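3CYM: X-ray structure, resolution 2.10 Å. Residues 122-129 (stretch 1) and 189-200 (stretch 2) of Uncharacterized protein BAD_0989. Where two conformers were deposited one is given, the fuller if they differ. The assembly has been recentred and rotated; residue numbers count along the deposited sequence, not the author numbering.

Stretch 1 (122-129) EIAARLLG
Stretch 2 (189-200) RQGKMEWAQEEF

Helix 122-127 and helix 193-200 of one chain pack roughly antiparallel, their N-to-C directions 143° apart and axes 9.9 Å apart at closest approach; CA atoms pair Leu128 with Gln190 (7.6 Å), Ala124 with Ala196 (6.0 Å) and Ile123 with Glu199 (7.3 Å). The CA-to-CB bond of Gln190 (chi1 m, chi2 t) points toward stretch 1, and Gln190 OE1 lies 3.7 Å from Leu128 CD1. Gly191 (phi/psi 69/31) closes the preceding helix in a Schellman motif, as Gly129 (97/10) does in stretch 1. Lys192, at the N-cap position (-113/11), extends as m, t, t, t; its NZ donates to Leu127 O (2.8 Å) and to Gln190 OE1 (3.1 Å); the first bond crosses to stretch 1, the second stays within stretch 2. From Met193 the backbone is helical, with Ala196 N hydrogen-bonded to Lys192 O (2.8 Å). Leu127 (m, t) CD2 lies at the edge of the Trp195 ring (chi1 m, chi2 11°), 3.8 Å from Trp195 CE3. Leu127 CD1 lies 3.6 Å from Ala196 CA and 4.0 Å from Ala196 CB. Glu199 (m, m) contacts Ile123 (m, t) through aliphatic carbon, Glu199 CB to Ile123 CG2 3.5 Å, while its carboxylate oxygens are hydrogen-bonded elsewhere in the structure. Phe200 (chi1 m, chi2 -28°) sets CE1 4.0 Å from Ile123 CG2 and, edge-on, CZ 4.3 Å from Ala124 CB.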

# COMPACT_ATOMS: atom_id res chain seq x y z
N GLU A 122 -4.91 12.45 1.90
CA GLU A 122 -5.90 11.41 2.08
C GLU A 122 -6.35 11.40 3.52
O GLU A 122 -7.55 11.42 3.78
CB GLU A 122 -5.42 10.02 1.64
CG GLU A 122 -6.47 8.93 1.91
CD GLU A 122 -6.34 7.70 1.02
OE1 GLU A 122 -6.10 6.61 1.57
OE2 GLU A 122 -6.49 7.82 -0.21
N ILE A 123 -5.40 11.41 4.45
CA ILE A 123 -5.72 11.43 5.88
C ILE A 123 -6.60 12.63 6.26
O ILE A 123 -7.62 12.47 6.95
CB ILE A 123 -4.43 11.34 6.74
CG1 ILE A 123 -3.83 9.93 6.61
CG2 ILE A 123 -4.72 11.69 8.19
CD1 ILE A 123 -2.56 9.71 7.41
N ALA A 124 -6.21 13.82 5.79
CA ALA A 124 -6.98 15.04 5.97
C ALA A 124 -8.40 14.96 5.40
O ALA A 124 -9.35 15.38 6.05
CB ALA A 124 -6.24 16.23 5.38
N ALA A 125 -8.55 14.40 4.20
CA ALA A 125 -9.88 14.24 3.59
C ALA A 125 -10.83 13.37 4.42
O ALA A 125 -12.01 13.69 4.54
CB ALA A 125 -9.76 13.70 2.18
N ARG A 126 -10.29 12.29 4.99
CA ARG A 126 -11.04 11.34 5.84
C ARG A 126 -11.51 12.00 7.13
O ARG A 126 -12.67 11.88 7.52
CB ARG A 126 -10.15 10.16 6.24
CG ARG A 126 -9.42 9.45 5.14
CD ARG A 126 -10.30 8.47 4.44
NE ARG A 126 -10.49 7.21 5.16
CZ ARG A 126 -11.61 6.85 5.78
NH1 ARG A 126 -11.67 5.68 6.40
NH2 ARG A 126 -12.66 7.65 5.79
N LEU A 127 -10.59 12.69 7.80
CA LEU A 127 -10.92 13.45 9.02
C LEU A 127 -12.02 14.48 8.77
O LEU A 127 -12.91 14.65 9.59
CB LEU A 127 -9.69 14.15 9.60
CG LEU A 127 -8.66 13.31 10.37
CD1 LEU A 127 -7.36 14.07 10.40
CD2 LEU A 127 -9.11 12.99 11.78
N LEU A 128 -11.95 15.13 7.60
CA LEU A 128 -12.95 16.08 7.12
C LEU A 128 -14.29 15.43 6.77
O LEU A 128 -15.29 16.11 6.57
CB LEU A 128 -12.42 16.81 5.88
CG LEU A 128 -11.93 18.25 5.98
CD1 LEU A 128 -11.61 18.66 7.41
CD2 LEU A 128 -10.71 18.46 5.08
N GLY A 129 -14.29 14.10 6.66
CA GLY A 129 -15.52 13.36 6.43
C GLY A 129 -15.77 13.01 4.99
O GLY A 129 -16.86 12.54 4.66
N ARG A 189 -11.05 25.29 10.39
CA ARG A 189 -12.44 25.72 10.58
C ARG A 189 -13.33 24.61 11.18
O ARG A 189 -14.28 24.90 11.90
CB ARG A 189 -13.01 26.34 9.30
CG ARG A 189 -13.83 25.44 8.40
CD ARG A 189 -15.28 25.87 8.40
NE ARG A 189 -15.86 25.85 7.05
CZ ARG A 189 -15.70 26.80 6.13
NH1 ARG A 189 -14.97 27.89 6.39
NH2 ARG A 189 -16.28 26.68 4.94
N GLN A 190 -12.99 23.35 10.91
CA GLN A 190 -13.68 22.22 11.53
C GLN A 190 -13.08 21.87 12.90
O GLN A 190 -13.60 21.01 13.60
CB GLN A 190 -13.66 20.98 10.62
CG GLN A 190 -14.69 20.98 9.49
CD GLN A 190 -14.92 19.58 8.90
OE1 GLN A 190 -14.68 18.57 9.55
NE2 GLN A 190 -15.40 19.53 7.66
N GLY A 191 -11.99 22.54 13.25
CA GLY A 191 -11.30 22.33 14.52
C GLY A 191 -10.61 20.98 14.62
O GLY A 191 -10.51 20.42 15.72
N LYS A 192 -10.15 20.45 13.49
CA LYS A 192 -9.49 19.15 13.42
C LYS A 192 -7.99 19.22 13.05
O LYS A 192 -7.37 18.18 12.80
CB LYS A 192 -10.23 18.20 12.47
CG LYS A 192 -11.72 18.08 12.75
CD LYS A 192 -12.37 16.98 11.95
CE LYS A 192 -13.82 16.81 12.37
NZ LYS A 192 -14.59 16.09 11.34
N MET A 193 -7.41 20.43 13.06
CA MET A 193 -6.03 20.65 12.61
C MET A 193 -4.99 19.92 13.48
O MET A 193 -4.04 19.36 12.94
CB MET A 193 -5.71 22.15 12.46
CG MET A 193 -4.45 22.51 11.64
SD MET A 193 -4.27 21.96 9.89
CE MET A 193 -3.06 20.66 10.08
N GLU A 194 -5.18 19.89 14.80
CA GLU A 194 -4.23 19.15 15.64
C GLU A 194 -4.42 17.63 15.56
O GLU A 194 -3.47 16.87 15.76
CB GLU A 194 -4.17 19.65 17.10
CG GLU A 194 -5.48 20.01 17.77
CD GLU A 194 -5.89 21.46 17.55
OE1 GLU A 194 -7.09 21.71 17.32
OE2 GLU A 194 -5.01 22.34 17.61
N TRP A 195 -5.64 17.20 15.24
CA TRP A 195 -5.93 15.79 14.97
C TRP A 195 -5.16 15.40 13.73
O TRP A 195 -4.46 14.39 13.73
CB TRP A 195 -7.41 15.58 14.68
CG TRP A 195 -8.38 15.76 15.80
CD1 TRP A 195 -8.15 16.29 17.04
CD2 TRP A 195 -9.77 15.43 15.76
NE1 TRP A 195 -9.31 16.30 17.77
CE2 TRP A 195 -10.32 15.78 17.01
CE3 TRP A 195 -10.61 14.88 14.78
CZ2 TRP A 195 -11.67 15.58 17.31
CZ3 TRP A 195 -11.95 14.67 15.08
CH2 TRP A 195 -12.47 15.03 16.34
N ALA A 196 -5.31 16.22 12.68
CA ALA A 196 -4.57 16.07 11.42
C ALA A 196 -3.07 15.96 11.65
O ALA A 196 -2.46 14.96 11.25
CB ALA A 196 -4.90 17.21 10.48
N GLN A 197 -2.49 16.95 12.32
CA GLN A 197 -1.06 16.95 12.63
C GLN A 197 -0.56 15.67 13.32
O GLN A 197 0.45 15.10 12.90
CB GLN A 197 -0.68 18.20 13.43
CG GLN A 197 0.82 18.50 13.47
CD GLN A 197 1.49 18.35 12.10
OE1 GLN A 197 1.08 18.98 11.12
NE2 GLN A 197 2.52 17.52 12.04
N GLU A 198 -1.30 15.19 14.33
CA GLU A 198 -0.99 13.93 15.03
C GLU A 198 -1.05 12.70 14.11
O GLU A 198 -0.29 11.74 14.28
CB GLU A 198 -1.94 13.70 16.21
CG GLU A 198 -1.68 14.53 17.44
CD GLU A 198 -2.46 14.06 18.66
OE1 GLU A 198 -2.88 14.92 19.47
OE2 GLU A 198 -2.66 12.84 18.82
N GLU A 199 -1.98 12.74 13.16
CA GLU A 199 -2.12 11.65 12.20
C GLU A 199 -0.99 11.68 11.18
O GLU A 199 -0.60 10.63 10.68
CB GLU A 199 -3.48 11.70 11.51
CG GLU A 199 -4.66 11.35 12.38
CD GLU A 199 -4.56 9.98 13.01
OE1 GLU A 199 -4.42 9.92 14.25
OE2 GLU A 199 -4.61 8.98 12.26
N PHE A 200 -0.47 12.87 10.90
CA PHE A 200 0.67 13.02 9.98
C PHE A 200 1.97 12.54 10.65
O PHE A 200 2.74 11.76 10.06
CB PHE A 200 0.85 14.48 9.55
CG PHE A 200 -0.36 15.09 8.89
CD1 PHE A 200 -1.28 14.30 8.20
CD2 PHE A 200 -0.55 16.46 8.94
CE1 PHE A 200 -2.38 14.88 7.60
CE2 PHE A 200 -1.64 17.05 8.34
CZ PHE A 200 -2.56 16.27 7.67